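Local coordinates for chitin binding protein (Streptomyces lividans, PDB 5FTZ) that is an AA10 lytic polysaccharide monooxygenase that holds copper in a histidine brace and probably cleaves chitin chains by oxidation, at residues 81-86 against 119-124; 96-101 against 135-140. All blocks are in the same frame, centred on the assembly; numbering follows the deposited sequence.

Contacts 1 and 2 belong to one interior: both span the beta-sandwich between the sheet of strands 80-87 and 134-140 and the sheet of strands 93-100 and 122-125, and their centres lie about 1 Å apart. Each is partly buried. Contact 1 is wholly apolar, Phe83 meeting two further phenylalanine rings at oblique angles near the loop that leads into strand 122-125. Contact 2 adds polarity to the same aromatic core through a tyrosine-histidine hydrogen bond. The two are stitched together by Trp85 and Tyr98, whose side chains connect them, and by a probable hydrogen bond of Val124 N to Phe96 O (2.8 Å).

Contact 1: residues 81-86 against 119-124; sequences YTFRWQ and TPFFTV
Phe83, on strand 80-87, and Phe122, on strand 122-125, face each other across the beta-sandwich with their CA atoms 10.0 Å apart, a spacing spanned by side chains without any hydrogen bond between the segments. The two strands belong to the opposing sheets of the immunoglobulin-like core of AA10 monooxygenases, and the contact is an aromatic cluster of Phe83, Phe121 and Phe122 in which Phe83 is the shared member. Its ring, buried and directed across the gap, divides its atoms between the partners, with CZ and CE2 nearest Phe121 and CD1 and CE1 nearest Phe122. At its far end CZ comes against the edge of the Phe121 ring, close to that ring's plane, with CE1 of Phe121 3.7 Å from CZ of Phe83. The two planes are inclined at 50° and the centroids stand 5.8 Å apart, an oblique meeting of side chains that come from opposite directions. The CB of Phe121 does not aim at Phe83; the first torsion (chi1 68°) places CG between the backbone N and the carbonyl carbon and carries the ring inward. Phe122 approaches differently. It slides past Phe83 in the opposite direction, so that its CE2 lies 3.9 Å from Phe83 CD1, and the planes of the two rings make 41°. Other rings close the cluster: Tyr98 of strand 93-100 meets both Phe83 and Phe122, while His137 of strand 134-140 packs edge-to-face with Phe122. Backbone hydrogen bonds of Phe83 with His137 tie the first strand to its sheet neighbour. Within segment 81-86 itself, the aromatic ring of Tyr81 covers one face of Phe83, its CD2 sitting 3.7 Å above the plane of the Phe83 ring and over its centre.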
# COMPACT_ATOMS: atom_id res chain seq x y z
N TYR A 81 -2.24 8.15 29.05
CA TYR A 81 -2.61 6.75 29.25
C TYR A 81 -1.98 5.91 28.16
O TYR A 81 -1.85 6.36 27.02
CB TYR A 81 -4.13 6.64 29.23
CG TYR A 81 -4.71 5.25 29.52
CD1 TYR A 81 -4.91 4.84 30.82
CD2 TYR A 81 -5.06 4.40 28.51
CE1 TYR A 81 -5.44 3.57 31.13
CE2 TYR A 81 -5.56 3.11 28.74
CZ TYR A 81 -5.78 2.72 30.04
OH TYR A 81 -6.27 1.43 30.33
N THR A 82 -1.54 4.71 28.50
CA THR A 82 -1.05 3.75 27.48
C THR A 82 -2.19 2.95 26.92
O THR A 82 -2.80 2.15 27.63
CB THR A 82 0.00 2.84 28.07
OG1 THR A 82 1.16 3.63 28.34
CG2 THR A 82 0.39 1.74 27.11
N PHE A 83 -2.48 3.15 25.63
CA PHE A 83 -3.46 2.35 24.91
C PHE A 83 -2.70 1.18 24.32
O PHE A 83 -1.58 1.37 23.82
CB PHE A 83 -4.15 3.20 23.82
CG PHE A 83 -5.00 4.27 24.39
CD1 PHE A 83 -4.45 5.53 24.70
CD2 PHE A 83 -6.32 4.04 24.66
CE1 PHE A 83 -5.23 6.50 25.27
CE2 PHE A 83 -7.11 5.04 25.22
CZ PHE A 83 -6.55 6.26 25.53
N ARG A 84 -3.25 -0.04 24.41
CA ARG A 84 -2.51 -1.19 23.97
C ARG A 84 -3.41 -2.16 23.19
O ARG A 84 -4.53 -2.48 23.64
CB ARG A 84 -1.91 -1.90 25.17
CG ARG A 84 -0.99 -3.05 24.83
CD ARG A 84 -0.22 -3.60 26.04
NE ARG A 84 -1.07 -4.36 26.89
CZ ARG A 84 -0.87 -4.58 28.19
NH1 ARG A 84 0.18 -4.05 28.82
NH2 ARG A 84 -1.73 -5.31 28.87
N TRP A 85 -2.88 -2.60 22.06
CA TRP A 85 -3.47 -3.61 21.20
C TRP A 85 -2.66 -4.87 21.30
O TRP A 85 -1.39 -4.83 21.34
CB TRP A 85 -3.45 -3.18 19.72
CG TRP A 85 -4.47 -2.11 19.36
CD1 TRP A 85 -4.36 -0.75 19.64
CD2 TRP A 85 -5.73 -2.27 18.76
NE1 TRP A 85 -5.47 -0.09 19.24
CE2 TRP A 85 -6.31 -0.98 18.62
CE3 TRP A 85 -6.41 -3.37 18.26
CZ2 TRP A 85 -7.61 -0.81 18.07
CZ3 TRP A 85 -7.67 -3.20 17.70
CH2 TRP A 85 -8.24 -1.91 17.59
N GLN A 86 -3.34 -5.99 21.17
CA GLN A 86 -2.71 -7.30 20.99
C GLN A 86 -3.16 -7.80 19.64
O GLN A 86 -4.35 -7.75 19.31
CB GLN A 86 -3.17 -8.29 22.07
CG GLN A 86 -2.84 -7.87 23.47
CD GLN A 86 -1.39 -7.86 23.88
OE1 GLN A 86 -0.53 -8.33 23.15
NE2 GLN A 86 -1.13 -7.32 25.06
N THR A 119 -15.27 13.35 16.74
CA THR A 119 -13.86 13.74 16.54
C THR A 119 -13.04 12.88 17.54
O THR A 119 -13.17 13.10 18.74
CB THR A 119 -13.63 15.23 16.82
OG1 THR A 119 -14.36 15.98 15.84
CG2 THR A 119 -12.12 15.64 16.72
N PRO A 120 -12.15 12.05 17.02
CA PRO A 120 -11.36 11.21 17.94
C PRO A 120 -10.52 12.04 18.89
O PRO A 120 -10.00 13.12 18.53
CB PRO A 120 -10.47 10.41 17.04
CG PRO A 120 -10.59 10.93 15.69
CD PRO A 120 -11.83 11.76 15.63
N PHE A 121 -10.38 11.59 20.12
CA PHE A 121 -9.54 12.30 21.07
C PHE A 121 -8.05 11.99 20.89
O PHE A 121 -7.21 12.69 21.46
CB PHE A 121 -10.00 12.11 22.49
CG PHE A 121 -9.82 10.70 23.03
CD1 PHE A 121 -8.62 10.28 23.60
CD2 PHE A 121 -10.87 9.77 22.96
CE1 PHE A 121 -8.47 9.02 24.07
CE2 PHE A 121 -10.71 8.50 23.49
CZ PHE A 121 -9.50 8.12 24.00
N PHE A 122 -7.74 10.93 20.17
CA PHE A 122 -6.37 10.49 19.95
C PHE A 122 -6.35 9.78 18.63
O PHE A 122 -7.18 8.89 18.39
CB PHE A 122 -5.94 9.57 21.10
CG PHE A 122 -4.57 8.98 20.98
CD1 PHE A 122 -3.50 9.69 20.51
CD2 PHE A 122 -4.36 7.68 21.47
CE1 PHE A 122 -2.23 9.09 20.47
CE2 PHE A 122 -3.11 7.09 21.42
CZ PHE A 122 -2.04 7.81 20.93
N THR A 123 -5.42 10.16 17.75
CA THR A 123 -5.25 9.54 16.44
C THR A 123 -3.80 9.22 16.23
O THR A 123 -2.97 10.09 16.53
CB THR A 123 -5.71 10.51 15.30
OG1 THR A 123 -7.08 10.88 15.50
CG2 THR A 123 -5.56 9.90 13.92
N VAL A 124 -3.50 8.04 15.67
CA VAL A 124 -2.11 7.67 15.31
C VAL A 124 -2.06 7.29 13.84
O VAL A 124 -2.44 6.17 13.47
CB VAL A 124 -1.63 6.55 16.20
CG1 VAL A 124 -0.18 6.22 15.94
CG2 VAL A 124 -1.76 6.95 17.67

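Contact 2: residues 96-101 against 135-140; sequences FKYYVT and LSHSGT
Tyr98 and His137 are brought together by contrasting first torsions: Tyr98 sets CG anti to its own carbonyl carbon (chi1 -60°), directing the ring across the sandwich, whereas His137 holds CG between the backbone N and the carbonyl carbon (chi1 51°), bending the imidazole toward the tyrosine. The strands that carry them, 93-100 and 134-140, lie in opposite sheets and run in broadly the same direction, their segment axes 10.3 Å apart at closest approach; between them Phe96, Tyr98 and His137 form an aromatic cluster. Tyr98 OH and His137 NE2 are joined by a hydrogen bond of 2.7 Å, the hydroxyl oxygen lying in the plane of the imidazole at its edge. The rings themselves meet rim to rim with nearly perpendicular planes, neither covering the other. Two residues before Tyr98, Phe96 also meets this imidazole: the edge of His137 points at the face of the Phe96 ring in an edge-to-face pair, planes at 73°, with CE1 of His137 3.8 Å from CD2 of Phe96. Farther round that ring, Leu135 contributes a methyl, its CD2 standing 3.6 Å from both CE2 and CZ of Phe96. Trp155 stacks on Phe96, whose side chain is about 11 Å from a bound copper ion. The indole N-H of Trp85 also bonds to Tyr98 OH, so two nitrogens grip the buried hydroxyl. Two bonds to one oxygen satisfy it amid aromatic surroundings and probably limit the movement of the phenol, and they give the largely aromatic interface a polar link between its two sheets.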
# COMPACT_ATOMS: atom_id res chain seq x y z
N PHE A 96 -4.80 4.31 13.73
CA PHE A 96 -5.58 4.01 14.95
C PHE A 96 -6.31 5.25 15.36
O PHE A 96 -5.67 6.32 15.42
CB PHE A 96 -4.68 3.52 16.09
CG PHE A 96 -3.92 2.25 15.80
CD1 PHE A 96 -4.47 0.99 16.04
CD2 PHE A 96 -2.68 2.29 15.20
CE1 PHE A 96 -3.79 -0.18 15.74
CE2 PHE A 96 -1.99 1.15 14.92
CZ PHE A 96 -2.55 -0.09 15.17
N LYS A 97 -7.58 5.14 15.69
CA LYS A 97 -8.36 6.30 16.16
C LYS A 97 -9.11 5.88 17.39
O LYS A 97 -9.61 4.73 17.46
CB LYS A 97 -9.34 6.82 15.15
CG LYS A 97 -8.70 7.38 13.91
CD LYS A 97 -9.73 7.80 12.91
CE LYS A 97 -9.11 8.66 11.82
NZ LYS A 97 -9.63 8.23 10.53
N TYR A 98 -9.23 6.77 18.35
CA TYR A 98 -9.89 6.49 19.61
C TYR A 98 -10.93 7.56 19.88
O TYR A 98 -10.62 8.75 19.78
CB TYR A 98 -8.89 6.45 20.76
CG TYR A 98 -7.84 5.42 20.61
CD1 TYR A 98 -6.66 5.71 19.88
CD2 TYR A 98 -7.96 4.15 21.16
CE1 TYR A 98 -5.66 4.76 19.71
CE2 TYR A 98 -6.96 3.18 21.00
CZ TYR A 98 -5.83 3.48 20.30
OH TYR A 98 -4.84 2.54 20.12
N TYR A 99 -12.16 7.15 20.18
CA TYR A 99 -13.33 8.01 20.34
C TYR A 99 -13.88 7.79 21.73
O TYR A 99 -13.72 6.71 22.29
CB TYR A 99 -14.45 7.67 19.35
CG TYR A 99 -14.07 7.69 17.88
CD1 TYR A 99 -13.43 6.64 17.29
CD2 TYR A 99 -14.33 8.78 17.10
CE1 TYR A 99 -13.12 6.67 15.95
CE2 TYR A 99 -14.02 8.80 15.72
CZ TYR A 99 -13.42 7.75 15.19
OH TYR A 99 -13.04 7.66 13.85
N VAL A 100 -14.53 8.79 22.33
CA VAL A 100 -15.18 8.64 23.58
C VAL A 100 -16.68 9.05 23.47
O VAL A 100 -17.02 9.90 22.62
CB VAL A 100 -14.48 9.42 24.69
CG1 VAL A 100 -14.60 10.91 24.46
CG2 VAL A 100 -14.94 9.01 26.07
N THR A 101 -17.51 8.54 24.31
CA THR A 101 -18.88 8.98 24.44
C THR A 101 -18.96 10.40 25.00
O THR A 101 -18.03 10.93 25.59
CB THR A 101 -19.66 7.98 25.29
OG1 THR A 101 -18.89 7.64 26.46
CG2 THR A 101 -19.99 6.72 24.47
N LEU A 135 1.26 -3.58 20.62
CA LEU A 135 1.51 -2.16 20.37
C LEU A 135 0.99 -1.36 21.49
O LEU A 135 -0.25 -1.39 21.76
CB LEU A 135 0.84 -1.68 19.08
CG LEU A 135 1.01 -0.20 18.76
CD1 LEU A 135 2.44 0.27 18.56
CD2 LEU A 135 0.22 0.10 17.51
N SER A 136 1.84 -0.55 22.11
CA SER A 136 1.49 0.33 23.20
C SER A 136 1.82 1.74 22.75
O SER A 136 2.93 2.00 22.26
CB SER A 136 2.31 0.03 24.42
OG SER A 136 1.96 -1.20 25.00
N HIS A 137 0.88 2.66 22.85
CA HIS A 137 1.14 4.07 22.54
C HIS A 137 0.38 4.99 23.46
O HIS A 137 -0.71 4.65 23.94
CB HIS A 137 1.02 4.39 21.09
CG HIS A 137 -0.25 3.94 20.42
ND1 HIS A 137 -0.25 3.60 19.10
CD2 HIS A 137 -1.51 3.74 20.85
CE1 HIS A 137 -1.48 3.25 18.72
NE2 HIS A 137 -2.25 3.29 19.77
N SER A 138 0.97 6.14 23.72
CA SER A 138 0.45 7.08 24.73
C SER A 138 -0.44 8.11 24.11
O SER A 138 -0.03 8.81 23.15
CB SER A 138 1.60 7.80 25.40
OG SER A 138 2.49 6.89 26.03
N GLY A 139 -1.62 8.32 24.69
CA GLY A 139 -2.52 9.42 24.35
C GLY A 139 -3.11 10.02 25.59
O GLY A 139 -3.14 9.43 26.66
N THR A 140 -3.63 11.23 25.43
CA THR A 140 -4.21 11.90 26.59
C THR A 140 -5.71 11.65 26.63
O THR A 140 -6.42 11.90 25.66
CB THR A 140 -3.95 13.42 26.50
OG1 THR A 140 -2.56 13.56 26.32
CG2 THR A 140 -4.39 14.13 27.73